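Local coordinates for protein CHAD domain (Ricinus communis, PDB 6QV5) that probably binds inorganic polyphosphate through its all-helical CHAD domain and also carries a bound zinc ion, at residues T93-A98 / Q142-P147; V46-G51 / E55-M60. All coordinates share one frame; numbering follows the deposited sequence.

Contact 1: T93-A98 / Q142-P147; sequences TELGAA and QALLSP
Glu-94 and Ala-143 mark the nearest approach of the two backbones, their CA atoms 7.1 Å apart, where the middle of helix 82-108 passes the C-terminal turn of helix 122-145. No hydrogen bond crosses between 93-98 and 142-147, and the 123 Å² they bury together comes from two aliphatic touches. In the first, the CB of Ala-143 points at the other helix and lies against the stem of Glu-94, 3.9 Å from its CG. CG of Glu-94 stands opposite the carbonyl carbon (chi1 -69°), and the chain bends at chi2 beyond it; the CB methylene of Glu-94 adds a second touch, 4.1 Å from CB of Ala-143. In the second, CD2 of Leu-95 and CD1 of Leu-144 reach toward each other and meet at 4.5 Å, a loose methyl-to-methyl approach. Both belong to the helical bundle of the CHAD domain: Leu-95 also packs on Leu-57 and Val-64 of helix 54-73, and Leu-144 on Leu-91 one turn earlier in helix 82-108. Just past the contact the chain turns. Ser-146 is the N-cap residue of helix 147-163, and its OG donates back to the O of Ala-143 at 2.7 Å, approaching from above the carbonyl plane, 41° out of it. That bond ties the start of the new helix to the residue that faces Glu-94, while Trp-90 packs on both Ala-143 and Ser-146.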
loop_
_atom_site.group_PDB
_atom_site.type_symbol
_atom_site.label_atom_id
_atom_site.label_comp_id
_atom_site.label_asym_id
_atom_site.label_seq_id
_atom_site.Cartn_x
_atom_site.Cartn_y
_atom_site.Cartn_z
ATOM N N THR A 93 -3.257 -7.926 6.884
ATOM C CA THR A 93 -3.484 -9.249 6.290
ATOM C C THR A 93 -4.983 -9.466 6.015
ATOM O O THR A 93 -5.330 -9.986 4.954
ATOM C CB THR A 93 -2.855 -10.342 7.183
ATOM O OG1 THR A 93 -1.462 -10.064 7.342
ATOM C CG2 THR A 93 -3.030 -11.752 6.622
ATOM N N GLU A 94 -5.860 -9.060 6.960
ATOM C CA GLU A 94 -7.314 -9.202 6.833
ATOM C C GLU A 94 -7.891 -8.366 5.689
ATOM O O GLU A 94 -8.657 -8.895 4.882
ATOM C CB GLU A 94 -8.038 -8.904 8.162
ATOM C CG GLU A 94 -7.820 -9.940 9.258
ATOM C CD GLU A 94 -8.159 -11.381 8.924
ATOM O OE1 GLU A 94 -9.318 -11.650 8.532
ATOM O OE2 GLU A 94 -7.263 -12.244 9.064
ATOM N N LEU A 95 -7.508 -7.077 5.608
ATOM C CA LEU A 95 -7.961 -6.169 4.549
ATOM C C LEU A 95 -7.253 -6.466 3.226
ATOM O O LEU A 95 -7.849 -6.281 2.166
ATOM C CB LEU A 95 -7.758 -4.692 4.940
ATOM C CG LEU A 95 -8.557 -4.157 6.139
ATOM C CD1 LEU A 95 -8.031 -2.808 6.568
ATOM C CD2 LEU A 95 -10.049 -4.045 5.827
ATOM N N GLY A 96 -6.000 -6.917 3.315
ATOM C CA GLY A 96 -5.157 -7.276 2.178
ATOM C C GLY A 96 -5.684 -8.450 1.383
ATOM O O GLY A 96 -5.684 -8.401 0.151
ATOM N N ALA A 97 -6.152 -9.502 2.088
ATOM C CA ALA A 97 -6.734 -10.710 1.493
ATOM C C ALA A 97 -8.011 -10.362 0.723
ATOM O O ALA A 97 -8.215 -10.879 -0.374
ATOM C CB ALA A 97 -7.034 -11.740 2.575
ATOM N N ALA A 98 -8.849 -9.461 1.287
ATOM C CA ALA A 98 -10.087 -8.997 0.662
ATOM C C ALA A 98 -9.782 -8.126 -0.566
ATOM O O ALA A 98 -10.479 -8.238 -1.576
ATOM C CB ALA A 98 -10.930 -8.230 1.668
ATOM N N GLN A 142 -15.890 -8.781 9.773
ATOM C CA GLN A 142 -15.907 -9.428 11.089
ATOM C C GLN A 142 -14.684 -9.035 11.911
ATOM O O GLN A 142 -14.800 -8.855 13.124
ATOM C CB GLN A 142 -15.996 -10.961 10.953
ATOM C CG GLN A 142 -17.378 -11.480 10.555
ATOM C CD GLN A 142 -18.404 -11.317 11.652
ATOM O OE1 GLN A 142 -19.237 -10.406 11.622
ATOM N NE2 GLN A 142 -18.368 -12.197 12.644
ATOM N N ALA A 143 -13.521 -8.883 11.246
ATOM C CA ALA A 143 -12.258 -8.473 11.863
ATOM C C ALA A 143 -12.348 -7.036 12.391
ATOM O O ALA A 143 -11.724 -6.719 13.403
ATOM C CB ALA A 143 -11.123 -8.590 10.857
ATOM N N LEU A 144 -13.136 -6.179 11.718
ATOM C CA LEU A 144 -13.328 -4.785 12.116
ATOM C C LEU A 144 -14.323 -4.650 13.263
ATOM O O LEU A 144 -14.188 -3.735 14.075
ATOM C CB LEU A 144 -13.757 -3.918 10.923
ATOM C CG LEU A 144 -12.783 -3.807 9.746
ATOM C CD1 LEU A 144 -13.394 -3.015 8.622
ATOM C CD2 LEU A 144 -11.458 -3.194 10.168
ATOM N N LEU A 145 -15.320 -5.559 13.328
ATOM C CA LEU A 145 -16.349 -5.591 14.372
ATOM C C LEU A 145 -15.836 -6.252 15.655
ATOM O O LEU A 145 -16.454 -6.097 16.711
ATOM C CB LEU A 145 -17.616 -6.317 13.876
ATOM C CG LEU A 145 -18.455 -5.620 12.800
ATOM C CD1 LEU A 145 -19.434 -6.593 12.172
ATOM C CD2 LEU A 145 -19.202 -4.407 13.360
ATOM N N SER A 146 -14.713 -6.991 15.560
ATOM C CA SER A 146 -14.088 -7.685 16.685
ATOM C C SER A 146 -13.442 -6.686 17.660
ATOM O O SER A 146 -12.971 -5.637 17.208
ATOM C CB SER A 146 -13.053 -8.692 16.184
ATOM O OG SER A 146 -11.861 -8.068 15.734
ATOM N N PRO A 147 -13.380 -6.986 18.986
ATOM C CA PRO A 147 -12.754 -6.037 19.925
ATOM C C PRO A 147 -11.263 -5.789 19.679
ATOM O O PRO A 147 -10.755 -4.760 20.119
ATOM C CB PRO A 147 -13.012 -6.665 21.303
ATOM C CG PRO A 147 -14.120 -7.646 21.087
ATOM C CD PRO A 147 -13.897 -8.169 19.704
#

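Contact 2: V46-G51 / E55-M60; sequences VAVIEG and ETLHQM
With chi1 at 177°, Val-48 sends CG1 away from its own amide nitrogen and toward Leu-57, and turns CG2 to Thr-56 and Met-60 across the contact. Met-60 answers with a chain extended beyond CG (chi2 -176°), carrying its sulfur to the valine: SD lies 3.7 Å from Val-48 CG2, the two side chains slanting past each other. The same methyl sits 3.7 Å from the backbone O of Thr-56 and 3.8 Å from the CA of Leu-57, so it beds against the helix backbone itself. CG1 of Val-48 meets CD1 of Leu-57 at 4.0 Å, with the side chains nearly perpendicular. Beside this, Ala-47 CB packs on the methyl of Thr-56, 3.7 Å from CG2. The frame is two successive helices joined by a short connection, helix 45-50 ending at Gly-51 and helix 54-73 crossing back; the axes of segments 46-50 and 55-60 come within 8.8 Å, at 128° between their N-to-C directions. On the far helix, Glu-55 OE2 accepts Gln-59 NE2 at 2.8 Å, and Gln-59 OE1 bonds to His-40, linking this turn to helix 26-42. Thr-56 OG1 bonds to the O of Asp-53 in the connection. The O atoms of Ala-47 and Val-48 receive NH2 and NE of Arg-137, so one guanidinium grips the end of helix 45-50. These three oxygens thus find partners outside the two segments, while the interface itself is held by dispersion and shape; five buried residues close it without any hydrogen bond between the segments.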
loop_
_atom_site.group_PDB
_atom_site.type_symbol
_atom_site.label_atom_id
_atom_site.label_comp_id
_atom_site.label_asym_id
_atom_site.label_seq_id
_atom_site.Cartn_x
_atom_site.Cartn_y
_atom_site.Cartn_z
ATOM N N VAL A 46 -17.263 1.825 8.387
ATOM C CA VAL A 46 -18.686 1.541 8.153
ATOM C C VAL A 46 -18.936 0.944 6.758
ATOM O O VAL A 46 -19.616 -0.077 6.646
ATOM C CB VAL A 46 -19.577 2.788 8.440
ATOM C CG1 VAL A 46 -21.062 2.466 8.292
ATOM C CG2 VAL A 46 -19.296 3.363 9.828
ATOM N N ALA A 47 -18.359 1.565 5.716
ATOM C CA ALA A 47 -18.496 1.138 4.324
ATOM C C ALA A 47 -17.857 -0.224 4.034
ATOM O O ALA A 47 -18.364 -0.952 3.179
ATOM C CB ALA A 47 -17.935 2.199 3.398
ATOM N N VAL A 48 -16.766 -0.575 4.743
ATOM C CA VAL A 48 -16.091 -1.871 4.580
ATOM C C VAL A 48 -16.919 -2.969 5.274
ATOM O O VAL A 48 -17.036 -4.074 4.741
ATOM C CB VAL A 48 -14.599 -1.841 5.031
ATOM C CG1 VAL A 48 -13.948 -3.221 4.926
ATOM C CG2 VAL A 48 -13.802 -0.830 4.212
ATOM N N ILE A 49 -17.525 -2.643 6.433
ATOM C CA ILE A 49 -18.360 -3.566 7.208
ATOM C C ILE A 49 -19.704 -3.843 6.508
ATOM O O ILE A 49 -20.034 -5.003 6.261
ATOM C CB ILE A 49 -18.533 -3.089 8.691
ATOM C CG1 ILE A 49 -17.195 -3.143 9.466
ATOM C CG2 ILE A 49 -19.628 -3.883 9.432
ATOM C CD1 ILE A 49 -17.124 -2.232 10.727
ATOM N N GLU A 50 -20.460 -2.778 6.188
ATOM C CA GLU A 50 -21.806 -2.847 5.613
ATOM C C GLU A 50 -21.891 -3.078 4.096
ATOM O O GLU A 50 -22.839 -3.724 3.647
ATOM C CB GLU A 50 -22.606 -1.588 5.989
ATOM C CG GLU A 50 -22.932 -1.501 7.475
ATOM C CD GLU A 50 -23.530 -0.202 7.986
ATOM O OE1 GLU A 50 -23.878 0.676 7.163
ATOM O OE2 GLU A 50 -23.649 -0.064 9.225
ATOM N N GLY A 51 -20.946 -2.539 3.328
ATOM C CA GLY A 51 -20.966 -2.650 1.870
ATOM C C GLY A 51 -19.968 -3.594 1.231
ATOM O O GLY A 51 -19.255 -4.328 1.921
ATOM N N GLU A 55 -13.551 0.447 -3.775
ATOM C CA GLU A 55 -12.813 1.683 -3.494
ATOM C C GLU A 55 -12.709 1.995 -1.994
ATOM O O GLU A 55 -11.651 2.445 -1.545
ATOM C CB GLU A 55 -13.403 2.866 -4.290
ATOM C CG GLU A 55 -12.592 4.160 -4.247
ATOM C CD GLU A 55 -11.130 4.108 -4.662
ATOM O OE1 GLU A 55 -10.788 3.343 -5.592
ATOM O OE2 GLU A 55 -10.325 4.852 -4.057
ATOM N N THR A 56 -13.792 1.743 -1.228
ATOM C CA THR A 56 -13.844 1.962 0.226
ATOM C C THR A 56 -12.839 1.043 0.929
ATOM O O THR A 56 -12.134 1.487 1.837
ATOM C CB THR A 56 -15.272 1.779 0.763
ATOM O OG1 THR A 56 -15.690 0.432 0.545
ATOM C CG2 THR A 56 -16.270 2.747 0.132
ATOM N N LEU A 57 -12.756 -0.228 0.473
ATOM C CA LEU A 57 -11.820 -1.238 0.969
ATOM C C LEU A 57 -10.388 -0.871 0.542
ATOM O O LEU A 57 -9.460 -1.010 1.344
ATOM C CB LEU A 57 -12.226 -2.634 0.449
ATOM C CG LEU A 57 -11.268 -3.813 0.688
ATOM C CD1 LEU A 57 -11.206 -4.207 2.157
ATOM C CD2 LEU A 57 -11.674 -5.007 -0.148
ATOM N N HIS A 58 -10.221 -0.389 -0.713
ATOM C CA HIS A 58 -8.937 0.046 -1.271
ATOM C C HIS A 58 -8.368 1.197 -0.437
ATOM O O HIS A 58 -7.208 1.128 -0.029
ATOM C CB HIS A 58 -9.087 0.448 -2.754
ATOM C CG HIS A 58 -7.832 0.955 -3.407
ATOM N ND1 HIS A 58 -7.877 1.950 -4.367
ATOM C CD2 HIS A 58 -6.540 0.588 -3.219
ATOM C CE1 HIS A 58 -6.621 2.154 -4.731
ATOM N NE2 HIS A 58 -5.782 1.362 -4.064
ATOM N N GLN A 59 -9.198 2.217 -0.143
ATOM C CA GLN A 59 -8.809 3.370 0.668
ATOM C C GLN A 59 -8.428 2.990 2.099
ATOM O O GLN A 59 -7.479 3.560 2.637
ATOM C CB GLN A 59 -9.888 4.466 0.646
ATOM C CG GLN A 59 -9.957 5.257 -0.668
ATOM C CD GLN A 59 -8.630 5.845 -1.099
ATOM O OE1 GLN A 59 -7.950 6.545 -0.343
ATOM N NE2 GLN A 59 -8.232 5.570 -2.330
ATOM N N MET A 60 -9.138 2.009 2.698
ATOM C CA MET A 60 -8.843 1.537 4.054
ATOM C C MET A 60 -7.523 0.764 4.095
ATOM O O MET A 60 -6.747 0.942 5.035
ATOM C CB MET A 60 -9.995 0.703 4.634
ATOM C CG MET A 60 -9.986 0.671 6.146
ATOM S SD MET A 60 -11.246 -0.397 6.872
ATOM C CE MET A 60 -11.058 0.022 8.557
#

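How the contacts relate
Contact 2 closes in the chain before contact 1 opens, yet their centres lie only 11 Å apart and their side chains share one apolar layer. Leu-144 is the main bridge: its CD2 touches Met-60 CE at 3.6 Å, and its CD1 touches Val-48 CG1 at 3.7 Å. A second join runs from the C atom of Ala-98 to CD2 of Leu-57, 3.7 Å away. Helices 45-50, 54-73, 82-108 and 122-145 therefore pack together here. The zinc, bound by His-52 and His-138, lies beyond touching distance, about 11 Å from the Val-48 side chain and about 13 Å from that of Leu-144. Both ligands come from chain neighbouring these contacts, His-52 from the turn after 46-51 and His-138 from helix 122-145.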